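Alpha-L-rhamnosidase (PDB 6GSZ) probably hydrolyses terminal non-reducing alpha-L-rhamnose residues in alpha-L-rhamnosides, as a calcium-binding glycoside hydrolase of several domains. Local coordinates at residues E314-N319 against S416-V421; V337-I342 against E388-F393; G810-K815 against E835-T840; D829-A834 against E862-C867. All coordinates share one frame; numbering follows the deposited sequence.

Contact 1: residues E314-N319 against S416-V421; sequences EHKLAN and SVTAIV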
loop_
_atom_site.group_PDB
_atom_site.type_symbol
_atom_site.label_atom_id
_atom_site.label_comp_id
_atom_site.label_asym_id
_atom_site.label_seq_id
_atom_site.Cartn_x
_atom_site.Cartn_y
_atom_site.Cartn_z
ATOM N N GLU A 314 8.162 -16.677 0.304
ATOM C CA GLU A 314 7.681 -17.878 0.912
ATOM C C GLU A 314 7.653 -17.695 2.432
ATOM O O GLU A 314 8.535 -16.996 2.988
ATOM C CB GLU A 314 8.667 -18.996 0.568
ATOM C CG GLU A 314 8.179 -20.336 1.002
ATOM C CD GLU A 314 9.054 -21.534 0.664
ATOM O OE1 GLU A 314 9.946 -21.407 -0.197
ATOM O OE2 GLU A 314 8.823 -22.592 1.271
ATOM N N HIS A 315 6.709 -18.329 3.106
ATOM C CA HIS A 315 6.726 -18.419 4.562
ATOM C C HIS A 315 6.491 -19.876 4.941
ATOM O O HIS A 315 5.459 -20.465 4.616
ATOM C CB HIS A 315 5.705 -17.497 5.204
ATOM C CG HIS A 315 6.012 -17.184 6.612
ATOM N ND1 HIS A 315 6.771 -16.088 6.962
ATOM C CD2 HIS A 315 5.721 -17.836 7.756
ATOM C CE1 HIS A 315 6.923 -16.073 8.277
ATOM N NE2 HIS A 315 6.288 -17.133 8.791
ATOM N N LYS A 316 7.487 -20.450 5.629
ATOM C CA LYS A 316 7.467 -21.890 5.898
ATOM C C LYS A 316 6.451 -22.255 6.981
ATOM O O LYS A 316 6.147 -21.477 7.887
ATOM C CB LYS A 316 8.871 -22.361 6.278
ATOM C CG LYS A 316 9.826 -22.361 5.094
ATOM C CD LYS A 316 11.205 -22.925 5.388
ATOM C CE LYS A 316 12.185 -22.668 4.260
ATOM N NZ LYS A 316 13.546 -23.148 4.604
ATOM N N LEU A 317 5.961 -23.491 6.866
ATOM C CA LEU A 317 5.136 -24.096 7.865
ATOM C C LEU A 317 5.929 -24.165 9.173
ATOM O O LEU A 317 7.084 -24.572 9.172
ATOM C CB LEU A 317 4.754 -25.486 7.342
ATOM C CG LEU A 317 3.852 -26.349 8.193
ATOM C CD1 LEU A 317 2.450 -25.794 8.256
ATOM C CD2 LEU A 317 3.842 -27.748 7.610
ATOM N N ALA A 318 5.290 -23.759 10.275
ATOM C CA ALA A 318 5.908 -23.790 11.594
ATOM C C ALA A 318 5.499 -25.034 12.400
ATOM O O ALA A 318 6.260 -25.515 13.200
ATOM C CB ALA A 318 5.566 -22.545 12.350
ATOM N N ASN A 319 4.272 -25.525 12.206
ATOM C CA ASN A 319 3.770 -26.620 13.006
ATOM C C ASN A 319 2.515 -27.187 12.334
ATOM O O ASN A 319 1.790 -26.480 11.637
ATOM C CB ASN A 319 3.453 -26.159 14.439
ATOM C CG ASN A 319 3.313 -27.291 15.433
ATOM O OD1 ASN A 319 3.843 -28.370 15.215
ATOM N ND2 ASN A 319 2.548 -27.071 16.494
ATOM N N SER A 416 5.717 -30.424 1.382
ATOM C CA SER A 416 4.486 -30.569 0.582
ATOM C C SER A 416 3.560 -29.345 0.687
ATOM O O SER A 416 2.648 -29.251 -0.091
ATOM C CB SER A 416 3.767 -31.818 0.969
ATOM O OG SER A 416 3.432 -31.815 2.344
ATOM N N VAL A 417 3.801 -28.436 1.646
ATOM C CA VAL A 417 2.969 -27.231 1.767
ATOM C C VAL A 417 3.845 -26.080 2.263
ATOM O O VAL A 417 4.650 -26.240 3.161
ATOM C CB VAL A 417 1.704 -27.431 2.641
ATOM C CG1 VAL A 417 2.033 -27.722 4.093
ATOM C CG2 VAL A 417 0.729 -26.255 2.549
ATOM N N THR A 418 3.614 -24.908 1.657
ATOM C CA THR A 418 4.229 -23.675 2.103
ATOM C C THR A 418 3.236 -22.531 1.851
ATOM O O THR A 418 2.305 -22.665 1.068
ATOM C CB THR A 418 5.572 -23.495 1.392
ATOM O OG1 THR A 418 6.386 -22.661 2.222
ATOM C CG2 THR A 418 5.426 -22.928 -0.004
ATOM N N ALA A 419 3.441 -21.404 2.536
ATOM C CA ALA A 419 2.627 -20.217 2.325
ATOM C C ALA A 419 3.378 -19.282 1.380
ATOM O O ALA A 419 4.598 -19.146 1.457
ATOM C CB ALA A 419 2.261 -19.517 3.601
ATOM N N ILE A 420 2.594 -18.608 0.544
ATOM C CA ILE A 420 3.095 -17.627 -0.383
ATOM C C ILE A 420 2.536 -16.286 0.067
ATOM O O ILE A 420 1.354 -16.111 0.159
ATOM C CB ILE A 420 2.660 -17.947 -1.818
ATOM C CG1 ILE A 420 2.972 -19.399 -2.217
ATOM C CG2 ILE A 420 3.238 -16.942 -2.810
ATOM C CD1 ILE A 420 4.429 -19.782 -2.196
ATOM N N VAL A 421 3.457 -15.351 0.329
ATOM C CA VAL A 421 3.168 -13.998 0.781
ATOM C C VAL A 421 3.017 -13.105 -0.452
ATOM O O VAL A 421 3.939 -13.050 -1.252
ATOM C CB VAL A 421 4.248 -13.458 1.724
ATOM C CG1 VAL A 421 3.863 -12.038 2.177
ATOM C CG2 VAL A 421 4.456 -14.409 2.915
HETATM O O HOH W 1 6.693 -24.853 4.370
#

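Contact 2: residues V337-I342 against E388-F393; sequences VGWLRI and EWEPSF. With CA (calcium ion), chain B.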
loop_
_atom_site.group_PDB
_atom_site.type_symbol
_atom_site.label_atom_id
_atom_site.label_comp_id
_atom_site.label_asym_id
_atom_site.label_seq_id
_atom_site.Cartn_x
_atom_site.Cartn_y
_atom_site.Cartn_z
ATOM N N VAL A 337 -0.774 -12.812 4.320
ATOM C CA VAL A 337 -1.729 -12.570 3.241
ATOM C C VAL A 337 -1.158 -13.127 1.949
ATOM O O VAL A 337 -0.038 -12.822 1.579
ATOM C CB VAL A 337 -2.085 -11.076 3.105
ATOM C CG1 VAL A 337 -3.021 -10.850 1.939
ATOM C CG2 VAL A 337 -2.735 -10.593 4.385
ATOM N N GLY A 338 -1.947 -14.010 1.313
ATOM C CA GLY A 338 -1.594 -14.686 0.086
ATOM C C GLY A 338 -2.347 -16.006 0.004
ATOM O O GLY A 338 -3.545 -16.007 0.051
ATOM N N TRP A 339 -1.608 -17.106 -0.121
ATOM C CA TRP A 339 -2.251 -18.396 -0.372
ATOM C C TRP A 339 -1.229 -19.507 -0.141
ATOM O O TRP A 339 -0.074 -19.244 0.175
ATOM C CB TRP A 339 -2.838 -18.454 -1.770
ATOM C CG TRP A 339 -1.921 -18.116 -2.892
ATOM C CD1 TRP A 339 -0.861 -18.816 -3.375
ATOM C CD2 TRP A 339 -1.998 -16.919 -3.683
ATOM N NE1 TRP A 339 -0.283 -18.175 -4.428
ATOM C CE2 TRP A 339 -0.963 -17.003 -4.639
ATOM C CE3 TRP A 339 -2.835 -15.802 -3.680
ATOM C CZ2 TRP A 339 -0.809 -16.057 -5.631
ATOM C CZ3 TRP A 339 -2.665 -14.853 -4.661
ATOM C CH2 TRP A 339 -1.678 -14.995 -5.619
ATOM N N LEU A 340 -1.672 -20.750 -0.321
ATOM C CA LEU A 340 -0.774 -21.908 -0.205
ATOM C C LEU A 340 -0.222 -22.349 -1.563
ATOM O O LEU A 340 -0.833 -22.127 -2.586
ATOM C CB LEU A 340 -1.541 -23.101 0.376
ATOM C CG LEU A 340 -2.107 -22.893 1.771
ATOM C CD1 LEU A 340 -2.896 -24.117 2.193
ATOM C CD2 LEU A 340 -0.984 -22.565 2.766
ATOM N N ARG A 341 0.943 -22.971 -1.512
ATOM C CA ARG A 341 1.493 -23.776 -2.607
ATOM C C ARG A 341 1.639 -25.199 -2.081
ATOM O O ARG A 341 2.207 -25.412 -1.003
ATOM C CB ARG A 341 2.876 -23.267 -3.050
ATOM C CG ARG A 341 3.505 -24.110 -4.169
ATOM C CD ARG A 341 4.919 -23.718 -4.530
ATOM N NE ARG A 341 5.864 -24.158 -3.516
ATOM C CZ ARG A 341 7.110 -23.682 -3.352
ATOM N NH1 ARG A 341 7.895 -24.183 -2.407
ATOM N NH2 ARG A 341 7.559 -22.708 -4.130
ATOM N N ILE A 342 1.082 -26.163 -2.822
ATOM C CA ILE A 342 1.102 -27.563 -2.399
ATOM C C ILE A 342 1.855 -28.365 -3.458
ATOM O O ILE A 342 1.874 -27.976 -4.635
ATOM C CB ILE A 342 -0.318 -28.130 -2.159
ATOM C CG1 ILE A 342 -1.150 -28.256 -3.442
ATOM C CG2 ILE A 342 -1.004 -27.329 -1.062
ATOM C CD1 ILE A 342 -2.560 -28.774 -3.243
ATOM N N GLU A 388 1.653 -29.899 -8.417
ATOM C CA GLU A 388 1.905 -28.651 -7.746
ATOM C C GLU A 388 0.770 -27.680 -8.073
ATOM O O GLU A 388 0.336 -27.587 -9.231
ATOM C CB GLU A 388 3.241 -28.075 -8.169
ATOM C CG GLU A 388 4.397 -28.932 -7.734
ATOM C CD GLU A 388 5.752 -28.311 -7.976
ATOM O OE1 GLU A 388 5.851 -27.434 -8.850
ATOM O OE2 GLU A 388 6.691 -28.695 -7.274
ATOM N N TRP A 389 0.304 -26.962 -7.048
ATOM C CA TRP A 389 -0.828 -26.045 -7.231
ATOM C C TRP A 389 -0.678 -24.851 -6.308
ATOM O O TRP A 389 -0.296 -24.972 -5.147
ATOM C CB TRP A 389 -2.147 -26.784 -7.005
ATOM C CG TRP A 389 -3.384 -25.934 -6.967
ATOM C CD1 TRP A 389 -4.140 -25.541 -8.031
ATOM C CD2 TRP A 389 -4.004 -25.357 -5.809
ATOM N NE1 TRP A 389 -5.209 -24.791 -7.615
ATOM C CE2 TRP A 389 -5.135 -24.644 -6.254
ATOM C CE3 TRP A 389 -3.677 -25.322 -4.446
ATOM C CZ2 TRP A 389 -5.972 -23.975 -5.368
ATOM C CZ3 TRP A 389 -4.505 -24.653 -3.572
ATOM C CH2 TRP A 389 -5.637 -23.988 -4.034
ATOM N N GLU A 390 -1.132 -23.729 -6.866
ATOM C CA GLU A 390 -1.466 -22.521 -6.140
ATOM C C GLU A 390 -2.755 -22.003 -6.766
ATOM O O GLU A 390 -2.945 -22.165 -7.986
ATOM C CB GLU A 390 -0.414 -21.406 -6.276
ATOM C CG GLU A 390 0.907 -21.711 -5.621
ATOM C CD GLU A 390 2.009 -20.670 -5.824
ATOM O OE1 GLU A 390 1.720 -19.448 -6.028
ATOM O OE2 GLU A 390 3.171 -21.097 -5.742
ATOM N N PRO A 391 -3.643 -21.355 -5.990
ATOM C CA PRO A 391 -4.822 -20.741 -6.595
ATOM C C PRO A 391 -4.411 -19.577 -7.490
ATOM O O PRO A 391 -3.305 -19.006 -7.328
ATOM C CB PRO A 391 -5.670 -20.297 -5.406
ATOM C CG PRO A 391 -4.628 -20.075 -4.305
ATOM C CD PRO A 391 -3.529 -21.097 -4.544
ATOM N N SER A 392 -5.336 -19.163 -8.348
ATOM C CA SER A 392 -5.065 -18.147 -9.364
ATOM C C SER A 392 -5.744 -16.811 -9.108
ATOM O O SER A 392 -5.116 -15.755 -9.331
ATOM C CB SER A 392 -5.499 -18.653 -10.733
ATOM O OG SER A 392 -4.671 -19.714 -11.172
ATOM N N PHE A 393 -6.976 -16.805 -8.623
ATOM C CA PHE A 393 -7.752 -15.537 -8.583
ATOM C C PHE A 393 -8.416 -15.305 -7.225
ATOM O O PHE A 393 -9.469 -14.623 -7.135
ATOM C CB PHE A 393 -8.786 -15.503 -9.706
ATOM C CG PHE A 393 -8.189 -15.768 -11.069
ATOM C CD1 PHE A 393 -7.233 -14.921 -11.610
ATOM C CD2 PHE A 393 -8.549 -16.908 -11.801
ATOM C CE1 PHE A 393 -6.685 -15.177 -12.860
ATOM C CE2 PHE A 393 -7.978 -17.170 -13.041
ATOM C CZ PHE A 393 -7.062 -16.294 -13.578
HETATM CA CA CA B . -2.262 -19.427 -11.374
HETATM O O HOH W 2 -1.245 -20.802 -9.940
HETATM O O HOH W 3 -2.307 -20.998 -12.627
#

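Contact 3: residues G810-K815 against E835-T840; sequences GMASTK and EVPPNT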
loop_
_atom_site.group_PDB
_atom_site.type_symbol
_atom_site.label_atom_id
_atom_site.label_comp_id
_atom_site.label_asym_id
_atom_site.label_seq_id
_atom_site.Cartn_x
_atom_site.Cartn_y
_atom_site.Cartn_z
ATOM N N GLY A 810 19.412 8.316 -0.534
ATOM C CA GLY A 810 20.242 7.305 0.061
ATOM C C GLY A 810 19.909 7.102 1.533
ATOM O O GLY A 810 18.939 7.682 2.080
ATOM N N MET A 811 20.670 6.215 2.173
ATOM C CA MET A 811 20.320 5.771 3.510
ATOM C C MET A 811 20.568 6.852 4.565
ATOM O O MET A 811 21.656 7.466 4.620
ATOM C CB MET A 811 21.112 4.521 3.881
ATOM C CG MET A 811 20.600 3.837 5.131
ATOM S SD MET A 811 18.927 3.167 4.955
ATOM C CE MET A 811 19.256 1.909 3.734
ATOM N N ALA A 812 19.538 7.095 5.387
ATOM C CA ALA A 812 19.658 7.810 6.646
ATOM C C ALA A 812 19.497 6.805 7.781
ATOM O O ALA A 812 18.731 5.848 7.651
ATOM C CB ALA A 812 18.617 8.892 6.777
ATOM N N SER A 813 20.187 6.986 8.898
ATOM C CA SER A 813 19.995 6.036 9.993
ATOM C C SER A 813 20.390 6.665 11.307
ATOM O O SER A 813 21.239 7.582 11.346
ATOM C CB SER A 813 20.765 4.749 9.792
ATOM O OG SER A 813 22.166 4.935 9.858
ATOM N N THR A 814 19.846 6.093 12.383
ATOM C CA THR A 814 20.307 6.366 13.735
ATOM C C THR A 814 20.558 5.030 14.436
ATOM O O THR A 814 19.820 4.063 14.295
ATOM C CB THR A 814 19.299 7.203 14.529
ATOM O OG1 THR A 814 18.054 6.492 14.581
ATOM C CG2 THR A 814 19.101 8.559 13.900
ATOM N N LYS A 815 21.625 4.990 15.215
ATOM C CA LYS A 815 21.888 3.925 16.157
ATOM C C LYS A 815 22.323 4.617 17.447
ATOM O O LYS A 815 23.311 5.340 17.445
ATOM C CB LYS A 815 22.986 2.971 15.673
ATOM C CG LYS A 815 23.324 1.817 16.616
ATOM C CD LYS A 815 24.530 0.977 16.175
ATOM C CE LYS A 815 25.793 1.795 15.991
ATOM N NZ LYS A 815 26.962 0.976 15.579
ATOM N N GLU A 835 23.755 8.558 10.337
ATOM C CA GLU A 835 24.151 8.512 8.938
ATOM C C GLU A 835 23.245 9.442 8.141
ATOM O O GLU A 835 22.021 9.337 8.255
ATOM C CB GLU A 835 23.976 7.085 8.455
ATOM C CG GLU A 835 24.365 6.813 7.048
ATOM C CD GLU A 835 24.104 5.353 6.657
ATOM O OE1 GLU A 835 23.402 4.595 7.449
ATOM O OE2 GLU A 835 24.597 4.964 5.581
ATOM N N VAL A 836 23.855 10.349 7.386
ATOM C CA VAL A 836 23.176 11.390 6.600
ATOM C C VAL A 836 23.597 11.186 5.157
ATOM O O VAL A 836 24.784 11.162 4.860
ATOM C CB VAL A 836 23.513 12.797 7.128
ATOM C CG1 VAL A 836 22.936 13.930 6.278
ATOM C CG2 VAL A 836 23.064 12.917 8.576
ATOM N N PRO A 837 22.652 10.979 4.213
ATOM C CA PRO A 837 23.061 10.646 2.862
ATOM C C PRO A 837 23.619 11.805 2.055
ATOM O O PRO A 837 23.335 12.996 2.328
ATOM C CB PRO A 837 21.773 10.067 2.229
ATOM C CG PRO A 837 20.649 10.704 3.030
ATOM C CD PRO A 837 21.198 10.958 4.415
ATOM N N PRO A 838 24.409 11.462 1.006
ATOM C CA PRO A 838 24.912 12.456 0.075
ATOM C C PRO A 838 23.770 13.366 -0.396
ATOM O O PRO A 838 22.669 12.912 -0.695
ATOM C CB PRO A 838 25.542 11.624 -1.055
ATOM C CG PRO A 838 25.906 10.322 -0.387
ATOM C CD PRO A 838 24.811 10.092 0.623
ATOM N N ASN A 839 24.086 14.645 -0.576
ATOM C CA ASN A 839 23.199 15.668 -1.138
ATOM C C ASN A 839 22.115 16.126 -0.156
ATOM O O ASN A 839 21.188 16.844 -0.578
ATOM C CB ASN A 839 22.587 15.223 -2.476
ATOM C CG ASN A 839 22.468 16.381 -3.448
ATOM O OD1 ASN A 839 23.198 17.389 -3.313
ATOM N ND2 ASN A 839 21.594 16.278 -4.440
ATOM N N THR A 840 22.207 15.705 1.118
ATOM C CA THR A 840 21.264 16.152 2.149
ATOM C C THR A 840 22.034 16.820 3.298
ATOM O O THR A 840 23.257 16.668 3.413
ATOM C CB THR A 840 20.401 14.998 2.676
ATOM O OG1 THR A 840 21.165 14.123 3.528
ATOM C CG2 THR A 840 19.756 14.219 1.547
HETATM O O HOH W 4 24.125 7.396 3.571
#

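Contact 4: residues D829-A834 against E862-C867; sequences DFHLVA and EYHVRC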
loop_
_atom_site.group_PDB
_atom_site.type_symbol
_atom_site.label_atom_id
_atom_site.label_comp_id
_atom_site.label_asym_id
_atom_site.label_seq_id
_atom_site.Cartn_x
_atom_site.Cartn_y
_atom_site.Cartn_z
ATOM N N ASP A 829 25.029 8.441 30.067
ATOM C CA ASP A 829 25.787 8.768 28.912
ATOM C C ASP A 829 24.999 8.289 27.682
ATOM O O ASP A 829 24.538 7.144 27.660
ATOM C CB ASP A 829 27.154 8.082 28.929
ATOM C CG ASP A 829 28.069 8.625 29.992
ATOM O OD1 ASP A 829 27.764 9.735 30.475
ATOM O OD2 ASP A 829 29.021 7.884 30.290
ATOM N N PHE A 830 24.842 9.183 26.699
ATOM C CA PHE A 830 24.089 8.924 25.476
ATOM C C PHE A 830 25.078 8.892 24.311
ATOM O O PHE A 830 25.901 9.780 24.161
ATOM C CB PHE A 830 23.038 10.020 25.271
ATOM C CG PHE A 830 22.289 9.947 23.965
ATOM C CD1 PHE A 830 21.243 9.046 23.797
ATOM C CD2 PHE A 830 22.632 10.763 22.904
ATOM C CE1 PHE A 830 20.543 8.981 22.604
ATOM C CE2 PHE A 830 21.916 10.705 21.724
ATOM C CZ PHE A 830 20.883 9.806 21.566
ATOM N N HIS A 831 24.950 7.882 23.472
ATOM C CA HIS A 831 25.823 7.695 22.323
ATOM C C HIS A 831 24.947 7.565 21.087
ATOM O O HIS A 831 23.981 6.785 21.113
ATOM C CB HIS A 831 26.661 6.426 22.497
ATOM C CG HIS A 831 27.298 6.344 23.838
ATOM N ND1 HIS A 831 28.484 6.990 24.169
ATOM C CD2 HIS A 831 26.881 5.707 24.953
ATOM C CE1 HIS A 831 28.781 6.707 25.430
ATOM N NE2 HIS A 831 27.801 5.953 25.943
ATOM N N LEU A 832 25.304 8.283 20.021
ATOM C CA LEU A 832 24.529 8.257 18.776
ATOM C C LEU A 832 25.467 8.221 17.577
ATOM O O LEU A 832 26.379 9.048 17.443
ATOM C CB LEU A 832 23.657 9.521 18.725
ATOM C CG LEU A 832 22.965 9.818 17.400
ATOM C CD1 LEU A 832 21.895 8.780 17.082
ATOM C CD2 LEU A 832 22.311 11.206 17.377
ATOM N N VAL A 833 25.173 7.312 16.647
ATOM C CA VAL A 833 25.747 7.311 15.324
ATOM C C VAL A 833 24.635 7.642 14.336
ATOM O O VAL A 833 23.630 6.910 14.269
ATOM C CB VAL A 833 26.387 5.955 14.997
ATOM C CG1 VAL A 833 26.948 5.912 13.578
ATOM C CG2 VAL A 833 27.481 5.620 16.003
ATOM N N ALA A 834 24.808 8.740 13.593
ATOM C CA ALA A 834 23.812 9.231 12.659
ATOM C C ALA A 834 24.432 9.227 11.263
ATOM O O ALA A 834 25.501 9.768 11.059
ATOM C CB ALA A 834 23.382 10.621 13.031
ATOM N N GLU A 862 29.216 10.780 14.794
ATOM C CA GLU A 862 29.177 10.115 16.096
ATOM C C GLU A 862 29.091 11.200 17.175
ATOM O O GLU A 862 29.909 12.163 17.144
ATOM C CB GLU A 862 30.422 9.260 16.289
ATOM C CG GLU A 862 30.296 8.269 17.405
ATOM C CD GLU A 862 31.392 7.235 17.371
ATOM O OE1 GLU A 862 31.471 6.494 16.362
ATOM O OE2 GLU A 862 32.100 7.169 18.346
ATOM N N TYR A 863 28.156 11.038 18.108
ATOM C CA TYR A 863 27.962 11.977 19.215
ATOM C C TYR A 863 28.010 11.232 20.552
ATOM O O TYR A 863 27.344 10.224 20.733
ATOM C CB TYR A 863 26.634 12.726 19.066
ATOM C CG TYR A 863 26.469 13.476 17.767
ATOM C CD1 TYR A 863 25.947 12.874 16.636
ATOM C CD2 TYR A 863 26.875 14.796 17.669
ATOM C CE1 TYR A 863 25.829 13.576 15.450
ATOM C CE2 TYR A 863 26.755 15.506 16.490
ATOM C CZ TYR A 863 26.222 14.896 15.375
ATOM O OH TYR A 863 26.116 15.586 14.211
ATOM N N HIS A 864 28.799 11.767 21.494
ATOM C CA HIS A 864 28.859 11.194 22.811
ATOM C C HIS A 864 28.486 12.284 23.796
ATOM O O HIS A 864 29.213 13.268 23.889
ATOM C CB HIS A 864 30.238 10.586 23.102
ATOM C CG HIS A 864 30.584 9.472 22.185
ATOM N ND1 HIS A 864 30.140 8.174 22.394
ATOM C CD2 HIS A 864 31.209 9.467 20.997
ATOM C CE1 HIS A 864 30.533 7.420 21.379
ATOM N NE2 HIS A 864 31.191 8.188 20.514
ATOM N N VAL A 865 27.337 12.137 24.452
ATOM C CA VAL A 865 26.826 13.136 25.360
ATOM C C VAL A 865 26.888 12.566 26.762
ATOM O O VAL A 865 26.159 11.638 27.105
ATOM C CB VAL A 865 25.406 13.628 25.033
ATOM C CG1 VAL A 865 25.068 14.836 25.891
ATOM C CG2 VAL A 865 25.264 13.959 23.561
ATOM N N ARG A 866 27.753 13.165 27.583
ATOM C CA ARG A 866 28.011 12.659 28.910
ATOM C C ARG A 866 27.036 13.341 29.868
ATOM O O ARG A 866 26.749 14.512 29.716
ATOM C CB ARG A 866 29.448 12.933 29.369
ATOM C CG ARG A 866 30.524 12.103 28.678
ATOM C CD ARG A 866 30.671 10.669 29.155
ATOM N NE ARG A 866 31.866 10.063 28.576
ATOM C CZ ARG A 866 32.491 8.995 29.051
ATOM N NH1 ARG A 866 31.954 8.293 30.038
ATOM N NH2 ARG A 866 33.654 8.629 28.529
ATOM N N CYS A 867 26.514 12.576 30.828
ATOM C CA CYS A 867 25.722 13.117 31.960
ATOM C C CYS A 867 24.484 13.882 31.457
ATOM O O CYS A 867 24.237 15.041 31.828
ATOM C CB CYS A 867 26.576 14.010 32.855
ATOM S SG CYS A 867 28.111 13.220 33.425
#

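Contact 1: residues E314-N319 against S416-V421
T418 OG1 donates to the carboxylate of E314 and also takes a bond from a bridging water. In the conformers described, one of two for each residue and so not certain, T418 OG1 lies 2.6 Å from E314 OE2, on the anti side of the carboxylate. E314 reaches it with an extended chain, CG anti to the backbone N (chi1 -173°), and crosses T418 at about a right angle. Water 1 donates to T418 OG1 at 3.1 Å and to V417 O, and accepts from L317 N at 2.9 Å, bridging the segments past the ladder. The ladder itself is regular: H315 N bonds A419 O at 2.8 Å and A419 N returns to H315 O at 3.0 Å, an antiparallel hydrogen-bonded pair, with E314 and I420 the adjoining non-hydrogen-bonded pair. On the face of H315 and A419, H315 CB meets V421 CG2 at 4.0 Å. Further along, L317 CD2 touches V417 CG1 at the same distance, and both residues also pack on L330. R341 of the next strand lies against E314 and T418. This is the edge of a four-stranded antiparallel sheet, strand 309-315 outermost beside strand 417-424, in the concanavalin-like part of the enzyme.

Contact 2: residues V337-I342 against E388-F393
E390 OE1 accepts the indole N-H of W339, with NE1 2.9 Å away and the bond nearly straight, 167° at the hydrogen. The oxygen lies close to the indole plane, whereas NE1 approaches from above the carboxylate plane, 39° out of it. The other oxygen, E390 OE2, lies 3.4 Å from R341 CD, against the aliphatic part of that arginine; its salt bridge goes to R311 instead. The outermost strand, 387-389, here meets its inner neighbour, 339-344, in a four-stranded antiparallel sheet of the concanavalin-like domain. Their single bridge within the two segments is the hydrogen-bonded pair I342 and W389: I342 N reaches W389 O at 3.0 Å and W389 N reaches I342 O at 3.1 Å. On the face carrying this pair, I342 CD1 approaches W389 CE3 obliquely at 3.8 Å, and F379 packs against both residues. Past W389 backbone pairing gives way to side-chain contacts. W339 holds CG between its backbone N and carbonyl carbon (chi1 53°), which sets the root of the indole beside the proline, W339 CG 3.6 Å from P391 CG. L340 O is buried beside E390 CG and P391 CD and has no hydrogen-bond partner in the model. Just beyond the proline, S392 OG binds the calcium ion at 2.4 Å, together with waters 2 and 3 and E158. Water 2 also donates to E390 O.

Contact 3: residues G810-K815 against E835-T840
S813 and E835 form an antiparallel hydrogen-bonded pair, S813 N to E835 O at 3.1 Å and E835 N to S813 O at 2.9 Å. Their side chains lie on one face of the sheet and are joined as well: S813 OG donates to the anti lone pair of E835 OE1 at 2.7 Å. The serine oxygen stands between its backbone N and carbonyl carbon (chi1 67°), while E835 extends from a CG anti to its own N. M811 CG lies 3.7 Å from E835 OE1, the two side chains crossing obliquely. Water 4 donates to M811 O and, over a longer 3.2 Å, to E835 OE2, so that carboxylate has a direct and a water-mediated link to residues 810-815. These are the two arms of a beta hairpin, strands 810-819 and 828-836, in the C-terminal domain. P837 starts a type II turn that runs to T840; P837 O accepts both T840 N and T840 OG1, the latter at 2.7 Å. The proline ring presses on the start of the partner strand, where G810, with no side chain, lets P837 CB come within 3.6 Å of G810 C. N839, at the turn, bonds Q38, S60 and S62 of the N-terminal region.

Contact 4: residues D829-A834 against E862-C867
H831 and H864 meet ring edge to ring edge through a bond between their ND1 atoms, 2.7 Å long, in which either may be the donor; the ring planes stand 62° apart. H864 NE2 donates in its ring plane to E862 OE2 at 2.6 Å, while H831 NE2 bonds D819, a polar chain on this face. At the other end, D829 OD2 takes R866 NH1 at 3.0 Å, a salt bridge with the nitrogen above the carboxylate plane and the two flat groups almost perpendicular (87°); it is provisional, resting on one of two R866 conformers. D829 OD1 accepts C867 N at 3.1 Å. The backbone ladder is regular, F830 with V865 and L832 with Y863 being the hydrogen-bonded pairs; F830 N to V865 O is nearly straight at 174°. Apolar contacts gather on the face of these four residues: L832 and Y863 lie side by side, L832 CD2 4.1 Å from Y863 CD1, and V865 CG2 meets the edge of the F830 ring. V844 of strand 841-845 and L846 pack over this face, while strand 810-819 flanks strand 828-836 on its other side, leaving strand 859-868 outermost in the sheet.

How the contacts relate
From the N terminus, contact 1 opens at 314-319 and closes a loop of 96 residues at 416-421. Contact 2 lies wholly within that loop, and the two share one sheet: strand 417-424 runs beside strand 339-344, with I420 N bonded to W339 O and T418 O to R341 N. Together they place the strands in the order 309-315, 417-424, 339-344, 387-389. Both close before contact 3 opens, with centres about 36 and 40 Å from it. Contacts 3 and 4 cross along the chain, since 829-834 falls before 835-840 and 862-867 after it. Both use strand 828-836, which joins 810-819 to 859-868 in the C-terminal sheet.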